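Local coordinates for CELL WALL surface anchor family protein (Streptococcus pneumoniae, PDB 2WW8) that serves as the adhesin of the pneumococcal pilus and probably recognises host cells through an integrin-like domain that carries a metal site, at residues Y394-H400 / A502-N506; S447-T452 / K511-G516. All blocks are in the same frame, centred on the assembly; numbering follows the deposited sequence.

How the interactions relate
Both interactions pack loops against the chain between strand 489-496 and helix 516-526. Interaction 1 uses its earlier part, 502-506, and interaction 2 its later part, 511-516. The two centres are about 11 Å apart. They are tied together directly: Y503 pairs through its backbone with I512, and A502 with F451. Interaction 1 is largely buried and mostly apolar, with one tyrosine hydroxyl bonded to I396 N and with P504 packed on F398 and H400. Interaction 2 buries about twice the area but is only partly buried. It relies on backbone bonds and a methionine-histidine contact on its inner side, with bridging waters near more exposed residues such as Q449 and T452.

Interaction 1: residues Y394-H400 / A502-N506; sequences YPINFNH and AYPFN
Y503 reaches loop 394-400 with its phenol end, and P504 follows beside it. The polar contacts gather on the Y503 hydroxyl. I396 N donates to Y503 OH at 3.0 Å, and the bond is nearly straight at 168°. A water lies 2.6 Å from Y503 OH and donates to Y394 O at 2.7 Å. A direct and a water-bridged link thus hold the hydroxyl of this buried tyrosine. Y503 has chi1 71°, with CG between the backbone N and the carbonyl carbon. This carries the ring out to the other loop.

The remaining contacts are van der Waals packing. I396 CG1 lies 3.6 Å from Y503 OH, and the two side chains cross at about a right angle. F398 also stands across Y503, whose CE2 lies at the edge of the F398 ring, 4.1 Å from F398 CE2. From the same loop, I396 CG2 lies over one face of this ring, toward its rim. P504 follows a cis peptide bond. Its CD touches F398 CD2 at 3.9 Å. Its CG meets the H400 ring edge in plane, 4.0 Å from H400 CE1. The imidazole's polar partner lies outside both loops: H400 ND1 hydrogen-bonds to Y407 OH.

N397 centres an inverse gamma turn, closed by a weak bond from F398 N to I396 O. Helix 407-416 packs on the group through Y407, Q410 and F414. The contact joins two loops that each lead to a helix of the domain built round a five-stranded parallel sheet, a core consistent with an integrin I-like (von Willebrand factor A) fold.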
loop_
_atom_site.group_PDB
_atom_site.type_symbol
_atom_site.label_atom_id
_atom_site.label_comp_id
_atom_site.label_asym_id
_atom_site.label_seq_id
_atom_site.Cartn_x
_atom_site.Cartn_y
_atom_site.Cartn_z
ATOM N N TYR A 394 -0.769 23.306 -49.911
ATOM C CA TYR A 394 -1.540 22.926 -51.111
ATOM C C TYR A 394 -1.694 24.140 -52.022
ATOM O O TYR A 394 -1.801 25.242 -51.533
ATOM C CB TYR A 394 -2.919 22.380 -50.766
ATOM C CG TYR A 394 -2.875 20.973 -50.162
ATOM C CD1 TYR A 394 -2.518 19.865 -50.914
ATOM C CD2 TYR A 394 -3.323 20.763 -48.871
ATOM C CE1 TYR A 394 -2.533 18.577 -50.375
ATOM C CE2 TYR A 394 -3.397 19.505 -48.322
ATOM C CZ TYR A 394 -2.991 18.423 -49.071
ATOM O OH TYR A 394 -3.000 17.199 -48.455
ATOM N N PRO A 395 -1.664 23.941 -53.344
ATOM C CA PRO A 395 -1.769 25.043 -54.304
ATOM C C PRO A 395 -3.227 25.573 -54.333
ATOM O O PRO A 395 -4.185 24.798 -54.245
ATOM C CB PRO A 395 -1.384 24.392 -55.658
ATOM C CG PRO A 395 -1.807 22.947 -55.521
ATOM C CD PRO A 395 -1.535 22.636 -54.020
ATOM N N ILE A 396 -3.355 26.886 -54.461
ATOM C CA ILE A 396 -4.600 27.531 -54.782
ATOM C C ILE A 396 -4.856 27.174 -56.258
ATOM O O ILE A 396 -3.914 27.155 -57.099
ATOM C CB ILE A 396 -4.396 29.004 -54.587
ATOM C CG1 ILE A 396 -4.054 29.218 -53.103
ATOM C CG2 ILE A 396 -5.605 29.854 -55.120
ATOM C CD1 ILE A 396 -3.647 30.652 -52.764
ATOM N N ASN A 397 -6.125 26.864 -56.546
ATOM C CA ASN A 397 -6.512 26.286 -57.838
ATOM C C ASN A 397 -6.735 27.374 -58.891
ATOM O O ASN A 397 -7.852 27.587 -59.320
ATOM C CB ASN A 397 -7.731 25.365 -57.637
ATOM C CG ASN A 397 -8.229 24.727 -58.918
ATOM O OD1 ASN A 397 -7.444 24.315 -59.734
ATOM N ND2 ASN A 397 -9.533 24.701 -59.126
ATOM N N PHE A 398 -5.673 28.080 -59.293
ATOM C CA PHE A 398 -5.758 29.054 -60.399
ATOM C C PHE A 398 -6.134 28.440 -61.736
ATOM O O PHE A 398 -5.672 27.346 -62.068
ATOM C CB PHE A 398 -4.443 29.854 -60.527
ATOM C CG PHE A 398 -4.209 30.832 -59.372
ATOM C CD1 PHE A 398 -5.038 31.932 -59.202
ATOM C CD2 PHE A 398 -3.183 30.654 -58.473
ATOM C CE1 PHE A 398 -4.839 32.828 -58.159
ATOM C CE2 PHE A 398 -2.954 31.529 -57.376
ATOM C CZ PHE A 398 -3.777 32.640 -57.245
ATOM N N ASN A 399 -6.940 29.161 -62.503
ATOM C CA ASN A 399 -7.327 28.809 -63.869
ATOM C C ASN A 399 -6.361 29.415 -64.894
ATOM O O ASN A 399 -6.150 30.633 -64.921
ATOM C CB ASN A 399 -8.766 29.294 -64.102
ATOM C CG ASN A 399 -9.376 28.789 -65.400
ATOM O OD1 ASN A 399 -8.734 28.193 -66.266
ATOM N ND2 ASN A 399 -10.656 29.073 -65.553
ATOM N N HIS A 400 -5.736 28.563 -65.708
ATOM C CA HIS A 400 -4.695 29.012 -66.631
ATOM C C HIS A 400 -5.192 28.975 -68.056
ATOM O O HIS A 400 -4.347 29.114 -68.949
ATOM C CB HIS A 400 -3.395 28.191 -66.588
ATOM C CG HIS A 400 -2.787 28.118 -65.228
ATOM N ND1 HIS A 400 -2.385 29.246 -64.549
ATOM C CD2 HIS A 400 -2.568 27.074 -64.396
ATOM C CE1 HIS A 400 -1.932 28.905 -63.357
ATOM N NE2 HIS A 400 -2.038 27.593 -63.237
ATOM N N ALA A 502 7.492 30.141 -56.724
ATOM C CA ALA A 502 6.297 30.982 -56.645
ATOM C C ALA A 502 5.397 30.540 -57.820
ATOM O O ALA A 502 5.865 29.995 -58.837
ATOM C CB ALA A 502 6.788 32.382 -56.825
ATOM N N TYR A 503 4.100 30.760 -57.693
ATOM C CA TYR A 503 3.159 30.407 -58.757
ATOM C C TYR A 503 1.995 31.422 -58.720
ATOM O O TYR A 503 1.746 32.046 -57.680
ATOM C CB TYR A 503 2.744 28.934 -58.563
ATOM C CG TYR A 503 1.844 28.742 -57.347
ATOM C CD1 TYR A 503 2.375 28.570 -56.031
ATOM C CD2 TYR A 503 0.455 28.720 -57.512
ATOM C CE1 TYR A 503 1.530 28.389 -54.925
ATOM C CE2 TYR A 503 -0.386 28.535 -56.389
ATOM C CZ TYR A 503 0.141 28.372 -55.131
ATOM O OH TYR A 503 -0.734 28.246 -54.064
ATOM N N PRO A 504 1.346 31.705 -59.876
ATOM C CA PRO A 504 1.865 31.483 -61.272
ATOM C C PRO A 504 3.166 32.250 -61.535
ATOM O O PRO A 504 3.273 33.445 -61.285
ATOM C CB PRO A 504 0.727 31.960 -62.161
ATOM C CG PRO A 504 -0.526 31.931 -61.188
ATOM C CD PRO A 504 0.040 32.379 -59.880
ATOM N N PHE A 505 4.202 31.534 -61.968
ATOM C CA PHE A 505 5.546 32.085 -61.913
ATOM C C PHE A 505 5.728 33.342 -62.758
ATOM O O PHE A 505 6.474 34.275 -62.396
ATOM C CB PHE A 505 6.522 30.971 -62.325
ATOM C CG PHE A 505 7.928 31.338 -62.113
ATOM C CD1 PHE A 505 8.514 31.220 -60.853
ATOM C CD2 PHE A 505 8.685 31.843 -63.176
ATOM C CE1 PHE A 505 9.877 31.561 -60.647
ATOM C CE2 PHE A 505 10.025 32.187 -62.987
ATOM C CZ PHE A 505 10.636 32.058 -61.748
ATOM N N ASN A 506 5.023 33.406 -63.888
ATOM C CA ASN A 506 5.146 34.596 -64.744
ATOM C C ASN A 506 3.980 35.568 -64.653
ATOM O O ASN A 506 3.774 36.410 -65.523
ATOM C CB ASN A 506 5.417 34.214 -66.205
ATOM C CG ASN A 506 6.750 33.518 -66.345
ATOM O OD1 ASN A 506 6.818 32.366 -66.760
ATOM N ND2 ASN A 506 7.813 34.191 -65.899
HETATM O O HOH W 1 0.132 27.154 -51.843
#

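Interaction 2: residues S447-T452 / K511-G516; sequences SYQMFT and KITNHG
A single antiparallel beta bridge joins Q449 and N514 just ahead of helix 516-526. The pair is of the non-hydrogen-bonded kind, with CA atoms 4.1 Å apart. Backbone bonds flank it. H515 N donates to Y448 O, and M450 N donates to T513 O at 2.8 Å with an angle of 174°.

M450 fills the inner side. Its CG lies beside the backbone N (chi1 -59°), and the chain beyond is extended. CG sits over one face of the H515 ring, 4.0 Å from the centroid, as a CH-pi contact. SD lies farther above that face and packs on I512 CG2 at 3.6 Å. CE runs on to 3.4 Å from H515 ND1, an atom that bonds to S393. The S447 carbonyl comes to the edge of the imidazole.

Y448 and N514 lie side by side, pointing the same way. The ring and amide planes are only 4° apart. Y448 CE2 is 3.7 Å from N514 CB, and Y448 OH reaches G516 CA at 3.3 Å. N514 OD1 caps the helix start: it accepts a hydrogen bond from D517 N and a weak one from G516 N.

Waters bridge the polar groups. One takes a bond from N514 ND2, donates to Q449 OE1 at 2.7 Å, and also bonds T513 OG1. A second joins Q449 O to H515 NE2. Q449 NE2 goes to G546. S447 OG accepts from Q449 N, forming an ST turn.

I512 packs on P518 and W521 of helix 516-526. The 447-452 loop itself lies between strands 442-443 and 457-458, while 511-516 leads into helix 516-526.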
loop_
_atom_site.group_PDB
_atom_site.type_symbol
_atom_site.label_atom_id
_atom_site.label_comp_id
_atom_site.label_asym_id
_atom_site.label_seq_id
_atom_site.Cartn_x
_atom_site.Cartn_y
_atom_site.Cartn_z
ATOM N N SER A 447 12.099 25.829 -47.950
ATOM C CA SER A 447 11.985 27.187 -47.406
ATOM C C SER A 447 10.484 27.494 -47.177
ATOM O O SER A 447 9.627 26.929 -47.816
ATOM C CB SER A 447 12.502 28.165 -48.465
ATOM O OG SER A 447 12.571 29.471 -47.972
ATOM N N TYR A 448 10.226 28.433 -46.290
ATOM C CA TYR A 448 8.988 29.145 -46.174
ATOM C C TYR A 448 8.704 29.925 -47.464
ATOM O O TYR A 448 7.542 30.134 -47.797
ATOM C CB TYR A 448 9.147 30.137 -45.032
ATOM C CG TYR A 448 7.934 30.978 -44.711
ATOM C CD1 TYR A 448 6.883 30.439 -43.943
ATOM C CD2 TYR A 448 7.878 32.314 -45.127
ATOM C CE1 TYR A 448 5.745 31.219 -43.629
ATOM C CE2 TYR A 448 6.752 33.111 -44.827
ATOM C CZ TYR A 448 5.713 32.548 -44.056
ATOM O OH TYR A 448 4.599 33.287 -43.717
ATOM N N GLN A 449 9.752 30.396 -48.143
ATOM C CA GLN A 449 9.590 31.097 -49.407
ATOM C C GLN A 449 9.280 30.134 -50.539
ATOM O O GLN A 449 9.657 28.959 -50.561
ATOM C CB GLN A 449 10.848 31.942 -49.713
ATOM C CG GLN A 449 11.215 32.987 -48.630
ATOM C CD GLN A 449 10.154 34.095 -48.470
ATOM O OE1 GLN A 449 9.469 34.487 -49.439
ATOM N NE2 GLN A 449 10.050 34.634 -47.252
ATOM N N MET A 450 8.557 30.668 -51.506
ATOM C CA MET A 450 8.442 30.061 -52.813
ATOM C C MET A 450 9.265 31.001 -53.731
ATOM O O MET A 450 8.912 32.151 -53.907
ATOM C CB MET A 450 6.997 30.020 -53.295
ATOM C CG MET A 450 6.075 29.236 -52.363
ATOM S SD MET A 450 4.373 29.496 -52.894
ATOM C CE MET A 450 3.409 28.461 -51.749
ATOM N N PHE A 451 10.365 30.521 -54.296
ATOM C CA PHE A 451 11.363 31.425 -54.884
ATOM C C PHE A 451 10.799 32.047 -56.151
ATOM O O PHE A 451 10.102 31.363 -56.913
ATOM C CB PHE A 451 12.631 30.623 -55.211
ATOM C CG PHE A 451 13.231 29.969 -54.002
ATOM C CD1 PHE A 451 13.576 30.726 -52.893
ATOM C CD2 PHE A 451 13.409 28.592 -53.949
ATOM C CE1 PHE A 451 14.077 30.150 -51.743
ATOM C CE2 PHE A 451 13.937 27.992 -52.812
ATOM C CZ PHE A 451 14.274 28.752 -51.703
ATOM N N THR A 452 11.100 33.321 -56.355
ATOM C CA THR A 452 10.711 34.019 -57.567
ATOM C C THR A 452 11.847 34.036 -58.600
ATOM O O THR A 452 11.650 34.506 -59.734
ATOM C CB THR A 452 10.302 35.464 -57.262
ATOM O OG1 THR A 452 11.450 36.112 -56.731
ATOM C CG2 THR A 452 9.242 35.525 -56.186
ATOM N N LYS A 511 0.710 36.766 -57.253
ATOM C CA LYS A 511 1.740 35.745 -57.284
ATOM C C LYS A 511 1.911 35.287 -55.855
ATOM O O LYS A 511 2.043 36.137 -54.976
ATOM C CB LYS A 511 3.050 36.276 -57.882
ATOM C CG LYS A 511 4.113 35.147 -58.023
ATOM C CD LYS A 511 5.478 35.678 -58.542
ATOM C CE LYS A 511 5.463 36.351 -59.919
ATOM N NZ LYS A 511 6.867 36.786 -60.259
ATOM N N ILE A 512 1.848 33.976 -55.637
ATOM C CA ILE A 512 2.030 33.417 -54.295
ATOM C C ILE A 512 3.513 33.127 -54.085
ATOM O O ILE A 512 4.133 32.471 -54.930
ATOM C CB ILE A 512 1.239 32.090 -54.123
ATOM C CG1 ILE A 512 -0.223 32.278 -54.676
ATOM C CG2 ILE A 512 1.394 31.538 -52.624
ATOM C CD1 ILE A 512 -1.121 33.415 -54.037
ATOM N N THR A 513 4.070 33.636 -52.985
ATOM C CA THR A 513 5.532 33.645 -52.835
ATOM C C THR A 513 6.004 33.037 -51.508
ATOM O O THR A 513 7.202 33.076 -51.193
ATOM C CB THR A 513 6.145 35.085 -53.015
ATOM O OG1 THR A 513 5.733 35.964 -51.952
ATOM C CG2 THR A 513 5.765 35.718 -54.382
ATOM N N ASN A 514 5.085 32.505 -50.694
ATOM C CA ASN A 514 5.537 31.773 -49.515
ATOM C C ASN A 514 4.424 30.806 -49.086
ATOM O O ASN A 514 3.296 30.915 -49.587
ATOM C CB ASN A 514 5.889 32.767 -48.374
ATOM C CG ASN A 514 4.677 33.585 -47.926
ATOM O OD1 ASN A 514 3.776 33.083 -47.259
ATOM N ND2 ASN A 514 4.662 34.842 -48.270
ATOM N N HIS A 515 4.738 29.859 -48.200
ATOM C CA HIS A 515 3.787 28.859 -47.745
ATOM C C HIS A 515 2.913 29.391 -46.584
ATOM O O HIS A 515 1.918 28.753 -46.266
ATOM C CB HIS A 515 4.532 27.593 -47.293
ATOM C CG HIS A 515 5.267 26.971 -48.432
ATOM N ND1 HIS A 515 4.656 26.322 -49.487
ATOM C CD2 HIS A 515 6.581 27.053 -48.753
ATOM C CE1 HIS A 515 5.567 25.992 -50.393
ATOM N NE2 HIS A 515 6.745 26.428 -49.965
ATOM N N GLY A 516 3.236 30.549 -46.024
ATOM C CA GLY A 516 2.442 31.104 -44.915
ATOM C C GLY A 516 1.120 31.640 -45.400
ATOM O O GLY A 516 0.124 31.303 -44.800
HETATM O O HOH W 2 7.216 35.931 -49.663
HETATM O O HOH W 3 9.160 26.565 -51.513
HETATM O O HOH W 4 8.515 34.658 -60.429
#